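Local atomic coordinates of periplasmic binding protein (Pseudomonas aeruginosa, PDB entry 2R79), a protein that binds heme in the periplasm and probably hands it on for uptake, as a substrate-binding protein of a heme transport system. Residues 13-16 against 17-20; 126-129 against 130-133; 234-237 against 238-241. All coordinates share one frame; numbering follows the deposited sequence.

In the fold
All three contacts are local ones, and Arg247 ties two of them together: it pairs with Glu14 of contact 1 and with Asp236 and Thr238 of contact 3. Their centres are about 18 Å apart, and their nearest atoms about 5 Å. Contact 3 meets the heme directly through Pro237 and Val241, whereas contact 1, in the beta-alpha-beta unit 5-7, 10-18, 25-28, keeps Glu14 about 11 Å from it. Contact 2 is plain packing near the end of the long helix 111-135, its centre about 26 Å from that of contact 1 and 22 Å from that of contact 3. That helix also touches contact 1 through Ala117, which meets Trp15 and Leu19.

Contact 1 (13-16 against 17-20); sequences SEWV and VALG
Trp15 and Ala18 meet one turn apart on helix 10-18, where the six-membered part of the indole meets the methyl obliquely, with CE3 of Trp15 3.9 Å from CB of Ala18. The indole swings back beside its own backbone N (chi1 -84°), and its NE1 is bonded to the carbonyl of Leu244. Leu19 N donates to Trp15 O over 2.8 Å, with a weak second bond to Val16 O. The Leu19 side chain stands over the same Trp15 carbonyl, its CG 3.2 Å from that oxygen, while Gly20, at a positive phi of 93°, closes a Schellman motif and sends its N to Val17 O at 2.8 Å. On another face of the helix, CG2 of Val17 leans back to 3.5 Å from Ser13 O, the carbonyl that receives Val17 N in a nearly straight bond. Glu14 pairs with Arg247, and Ser13 OG with Ser7 and Ser32, so the polar side chains bind to neighbouring parts of the chain. The Leu19 carbonyl accepts from Ser262 of the second subunit: the helix thus stops with apolar groups packed over its last turn and a carbonyl bonded across a subunit interface.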
# COMPACT_ATOMS: atom_id res chain seq x y z
N SER A 13 8.05 28.56 4.29
CA SER A 13 7.64 27.97 3.02
C SER A 13 6.17 27.60 3.04
O SER A 13 5.45 27.82 2.05
CB SER A 13 8.48 26.73 2.71
OG SER A 13 9.84 27.07 2.54
N GLU A 14 5.71 27.02 4.14
CA GLU A 14 4.31 26.64 4.26
C GLU A 14 3.43 27.87 4.12
O GLU A 14 2.38 27.82 3.49
CB GLU A 14 4.03 25.98 5.60
CG GLU A 14 4.73 24.67 5.84
CD GLU A 14 4.18 23.95 7.06
OE1 GLU A 14 3.00 23.55 7.03
OE2 GLU A 14 4.94 23.79 8.04
N TRP A 15 3.86 28.97 4.74
CA TRP A 15 3.08 30.21 4.68
C TRP A 15 2.99 30.76 3.27
O TRP A 15 1.92 31.17 2.84
CB TRP A 15 3.67 31.26 5.63
CG TRP A 15 3.17 31.09 7.02
CD1 TRP A 15 3.93 30.94 8.15
CD2 TRP A 15 1.81 31.02 7.45
NE1 TRP A 15 3.12 30.78 9.25
CE2 TRP A 15 1.82 30.83 8.85
CE3 TRP A 15 0.58 31.11 6.78
CZ2 TRP A 15 0.64 30.72 9.60
CZ3 TRP A 15 -0.60 31.00 7.53
CH2 TRP A 15 -0.55 30.81 8.92
N VAL A 16 4.11 30.76 2.54
CA VAL A 16 4.11 31.24 1.17
C VAL A 16 3.08 30.45 0.38
O VAL A 16 2.25 31.02 -0.34
CB VAL A 16 5.50 31.07 0.51
CG1 VAL A 16 5.41 31.34 -0.98
CG2 VAL A 16 6.50 32.04 1.14
N VAL A 17 3.11 29.13 0.52
CA VAL A 17 2.16 28.28 -0.18
C VAL A 17 0.73 28.60 0.28
O VAL A 17 -0.18 28.76 -0.53
CB VAL A 17 2.45 26.79 0.07
CG1 VAL A 17 1.29 25.95 -0.44
CG2 VAL A 17 3.73 26.38 -0.64
N ALA A 18 0.55 28.67 1.60
CA ALA A 18 -0.76 28.95 2.18
C ALA A 18 -1.37 30.24 1.65
O ALA A 18 -2.58 30.32 1.46
CB ALA A 18 -0.64 29.03 3.70
N LEU A 19 -0.53 31.25 1.42
CA LEU A 19 -1.00 32.54 0.91
C LEU A 19 -1.16 32.54 -0.61
O LEU A 19 -1.49 33.57 -1.21
CB LEU A 19 -0.03 33.65 1.32
CG LEU A 19 0.17 33.85 2.83
CD1 LEU A 19 1.23 34.92 3.08
CD2 LEU A 19 -1.14 34.22 3.48
N GLY A 20 -0.90 31.39 -1.23
CA GLY A 20 -1.03 31.27 -2.68
C GLY A 20 0.23 31.51 -3.49
O GLY A 20 0.16 31.62 -4.71

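Contact 2 (126-129 against 130-133); sequences RRQA and DWIA
Asp130, Trp131, Ile132 and Ala133 donate their backbone N-H groups to the carbonyls of Arg126, Arg127, Gln128 and Ala129 in four regular alpha-helical bonds of 3.0 to 3.1 Å, near the C-terminal end of helix 111-135. On the inner side of this helix, Gln128 runs alongside Trp131, the two side chains lying side by side and pointing the same way. The glutamine extends at first (CG anti to the backbone N, chi1 176°) and then bends at chi2, 63°, which brings OE1 to 3.8 Å from CE3 of Trp131. Amide and indole stand almost perpendicular, 84° apart, and the oxygen comes to the ring obliquely. OE1 also lies 3.7 Å from CG1 of Ile132, whose side chain slants across the glutamine; the same CG1 sits at the edge of the indole, in its plane, and 3.2 Å from the Gln128 carbonyl oxygen. Gln128 OE1 and Trp131 NE1 each have a partner: Ser256 of helix 248-259 bonds to the first, and the carbonyl of Lys264 to the second. Leu252, Ala253 and Leu266 add apolar contacts to this face. The other side of the helix is exposed. There the carboxylate of Asp130 bends back over the Arg126 carbonyl, while its OD2 stays 5.3 Å from NE of Arg126, so opposite charges are near without touching. A buried amide oxygen and an indole N-H, each with a polar partner, therefore dock this helix on helix 248-259 and the chain after it, whereas the charged residues face outward.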
# COMPACT_ATOMS: atom_id res chain seq x y z
N ARG A 126 -7.92 30.45 19.83
CA ARG A 126 -8.90 30.81 20.85
C ARG A 126 -9.78 29.60 21.15
O ARG A 126 -10.14 29.34 22.30
CB ARG A 126 -9.78 31.97 20.37
CG ARG A 126 -10.60 32.59 21.49
CD ARG A 126 -11.34 33.84 21.05
NE ARG A 126 -12.58 33.53 20.35
CZ ARG A 126 -13.36 34.45 19.78
NH1 ARG A 126 -13.01 35.73 19.83
NH2 ARG A 126 -14.47 34.09 19.17
N ARG A 127 -10.10 28.85 20.11
CA ARG A 127 -10.92 27.66 20.23
C ARG A 127 -10.17 26.56 20.97
O ARG A 127 -10.76 25.81 21.76
CB ARG A 127 -11.30 27.18 18.83
CG ARG A 127 -12.19 25.98 18.79
CD ARG A 127 -12.26 25.42 17.38
NE ARG A 127 -13.02 24.17 17.33
CZ ARG A 127 -12.99 23.31 16.32
NH1 ARG A 127 -12.22 23.56 15.27
NH2 ARG A 127 -13.71 22.20 16.37
N GLN A 128 -8.87 26.47 20.72
CA GLN A 128 -8.03 25.46 21.37
C GLN A 128 -7.95 25.76 22.87
O GLN A 128 -8.03 24.85 23.68
CB GLN A 128 -6.63 25.46 20.74
CG GLN A 128 -5.60 24.53 21.38
CD GLN A 128 -5.98 23.06 21.28
OE1 GLN A 128 -6.47 22.47 22.25
NE2 GLN A 128 -5.75 22.46 20.12
N ALA A 129 -7.82 27.04 23.21
CA ALA A 129 -7.74 27.47 24.61
C ALA A 129 -9.03 27.23 25.37
O ALA A 129 -9.01 26.88 26.55
CB ALA A 129 -7.36 28.95 24.69
N ASP A 130 -10.17 27.43 24.71
CA ASP A 130 -11.46 27.20 25.35
C ASP A 130 -11.68 25.71 25.60
O ASP A 130 -12.25 25.33 26.63
CB ASP A 130 -12.58 27.75 24.46
CG ASP A 130 -12.74 29.25 24.59
OD1 ASP A 130 -11.93 29.91 25.28
OD2 ASP A 130 -13.70 29.79 23.98
N TRP A 131 -11.24 24.88 24.67
CA TRP A 131 -11.38 23.43 24.80
C TRP A 131 -10.55 22.98 26.00
O TRP A 131 -10.97 22.14 26.80
CB TRP A 131 -10.88 22.75 23.53
CG TRP A 131 -10.96 21.26 23.53
CD1 TRP A 131 -11.99 20.50 23.06
CD2 TRP A 131 -9.97 20.35 24.01
NE1 TRP A 131 -11.69 19.16 23.22
CE2 TRP A 131 -10.46 19.04 23.80
CE3 TRP A 131 -8.71 20.51 24.60
CZ2 TRP A 131 -9.74 17.90 24.15
CZ3 TRP A 131 -7.98 19.37 24.96
CH2 TRP A 131 -8.50 18.08 24.73
N ILE A 132 -9.35 23.54 26.12
CA ILE A 132 -8.47 23.19 27.23
C ILE A 132 -9.09 23.61 28.57
O ILE A 132 -9.06 22.85 29.53
CB ILE A 132 -7.08 23.86 27.06
CG1 ILE A 132 -6.35 23.21 25.88
CG2 ILE A 132 -6.27 23.71 28.34
CD1 ILE A 132 -5.05 23.88 25.50
N ALA A 133 -9.65 24.81 28.63
CA ALA A 133 -10.26 25.30 29.85
C ALA A 133 -11.33 24.33 30.33
O ALA A 133 -11.41 24.01 31.52
CB ALA A 133 -10.88 26.68 29.61

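Contact 3 (234-237 against 238-241); sequences VLDP and TLLV. With HEM (protoporphyrin IX containing Fe), chain D.
Asp236 grips Thr238 twice through a single carboxylate oxygen, OD1, which accepts from the threonine hydroxyl OG1 at 2.8 Å and from the threonine backbone N at 3.1 Å. Both donors reach it from above the same face of the carboxylate; the bond from N makes an Asx turn, with Pro237 in its middle position. The threonine hydroxyl can take part because chi1, 57°, sets it between the backbone N and the carbonyl carbon, and the aspartate swings its carboxylate forward with CG anti to its N. Arg247 completes the cluster, with a salt bridge to Asp236 OD2 and a bond to Thr238 OG1. This is the tight part, and the 3-10 segment grows from it: Leu239 N bonds to Asp236 O and Leu240 N to Pro237 O, each donor lying above the carbonyl plane. Leu235, at the end of strand 232-235, crosses Leu239 at about a right angle in buried van der Waals packing, their CD1 atoms 3.9 Å apart. On the heme side, by contrast, Pro237 and Leu240 are only partly buried: CG of Pro237 is 3.7 Å from the vinyl carbon CBB, and CG2 of Val241 is 3.8 Å from the methyl CMC. The closest contacts of this turn to the heme are thus carbon to carbon, while Tyr46 binds the iron and Arg203 is hydrogen-bonded to the heme. Polar bonds shape the turn behind the pocket, and its apolar outer groups line the wall.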
# COMPACT_ATOMS: atom_id res chain seq x y z
N VAL A 234 5.61 11.07 19.42
CA VAL A 234 6.53 11.50 18.38
C VAL A 234 5.91 12.60 17.55
O VAL A 234 4.85 12.43 16.96
CB VAL A 234 6.93 10.32 17.48
CG1 VAL A 234 7.94 10.76 16.44
CG2 VAL A 234 7.53 9.22 18.36
N LEU A 235 6.57 13.75 17.53
CA LEU A 235 6.09 14.91 16.81
C LEU A 235 6.91 15.19 15.56
O LEU A 235 8.12 14.99 15.54
CB LEU A 235 6.14 16.15 17.72
CG LEU A 235 5.44 17.40 17.18
CD1 LEU A 235 3.94 17.21 17.27
CD2 LEU A 235 5.86 18.62 17.98
N ASP A 236 6.22 15.67 14.53
CA ASP A 236 6.85 16.03 13.27
C ASP A 236 7.81 17.18 13.57
O ASP A 236 7.38 18.28 13.91
CB ASP A 236 5.79 16.48 12.27
CG ASP A 236 6.36 16.87 10.93
OD1 ASP A 236 7.60 16.85 10.77
OD2 ASP A 236 5.55 17.20 10.03
N PRO A 237 9.12 16.95 13.43
CA PRO A 237 10.11 18.00 13.71
C PRO A 237 9.99 19.29 12.90
O PRO A 237 10.34 20.36 13.40
CB PRO A 237 11.45 17.29 13.47
CG PRO A 237 11.10 16.27 12.42
CD PRO A 237 9.77 15.73 12.91
N THR A 238 9.48 19.20 11.66
CA THR A 238 9.34 20.38 10.82
C THR A 238 8.35 21.39 11.42
O THR A 238 8.34 22.57 11.06
CB THR A 238 8.90 20.02 9.37
OG1 THR A 238 7.68 19.27 9.40
CG2 THR A 238 9.97 19.18 8.70
N LEU A 239 7.53 20.92 12.35
CA LEU A 239 6.57 21.81 13.01
C LEU A 239 7.28 22.85 13.88
O LEU A 239 6.66 23.83 14.29
CB LEU A 239 5.60 21.00 13.88
CG LEU A 239 4.48 20.27 13.14
CD1 LEU A 239 3.64 19.45 14.12
CD2 LEU A 239 3.62 21.31 12.41
N LEU A 240 8.57 22.63 14.15
CA LEU A 240 9.35 23.52 15.00
C LEU A 240 10.43 24.36 14.30
O LEU A 240 11.22 25.04 14.96
CB LEU A 240 10.00 22.69 16.12
CG LEU A 240 9.06 21.80 16.94
CD1 LEU A 240 9.87 20.94 17.91
CD2 LEU A 240 8.06 22.67 17.69
N VAL A 241 10.48 24.31 12.98
CA VAL A 241 11.48 25.07 12.24
C VAL A 241 10.88 26.27 11.51
O VAL A 241 9.77 26.19 10.98
CB VAL A 241 12.18 24.18 11.19
CG1 VAL A 241 13.31 24.95 10.53
CG2 VAL A 241 12.71 22.91 11.85
CHA HEM D . 22.28 20.92 12.89
CHB HEM D . 18.99 18.90 9.83
CHC HEM D . 15.41 20.37 12.77
CHD HEM D . 18.64 22.45 15.76
C1A HEM D . 21.71 20.24 11.78
C2A HEM D . 22.43 19.57 10.71
C3A HEM D . 21.50 19.04 9.85
C4A HEM D . 20.20 19.34 10.40
CMA HEM D . 21.77 18.32 8.53
CAA HEM D . 23.94 19.42 10.52
CBA HEM D . 24.54 18.22 11.24
CGA HEM D . 24.54 18.38 12.76
O1A HEM D . 25.29 19.26 13.27
O2A HEM D . 23.80 17.64 13.44
C1B HEM D . 17.71 19.20 10.32
C2B HEM D . 16.46 18.74 9.73
C3B HEM D . 15.44 19.14 10.56
C4B HEM D . 16.08 19.87 11.65
CMB HEM D . 16.30 18.00 8.39
CAB HEM D . 14.07 18.95 10.40
CBB HEM D . 13.49 17.78 10.02
C1C HEM D . 15.99 21.08 13.83
C2C HEM D . 15.26 21.56 14.99
C3C HEM D . 16.15 22.09 15.86
C4C HEM D . 17.44 22.03 15.19
CMC HEM D . 13.75 21.50 15.20
CAC HEM D . 15.89 22.41 17.19
CBC HEM D . 15.71 23.68 17.64
C1D HEM D . 19.91 22.25 15.21
C2D HEM D . 21.12 22.63 15.88
C3D HEM D . 22.14 22.25 15.09
C4D HEM D . 21.57 21.56 13.93
CMD HEM D . 21.25 23.35 17.22
CAD HEM D . 23.59 22.64 15.37
CBD HEM D . 24.24 23.62 14.39
CGD HEM D . 23.61 25.01 14.39
O1D HEM D . 24.10 25.88 13.63
O2D HEM D . 22.63 25.25 15.13
NA HEM D . 20.33 20.11 11.56
NB HEM D . 17.47 19.95 11.47
NC HEM D . 17.34 21.38 13.94
ND HEM D . 20.17 21.60 14.00
FE HEM D . 18.83 20.92 12.65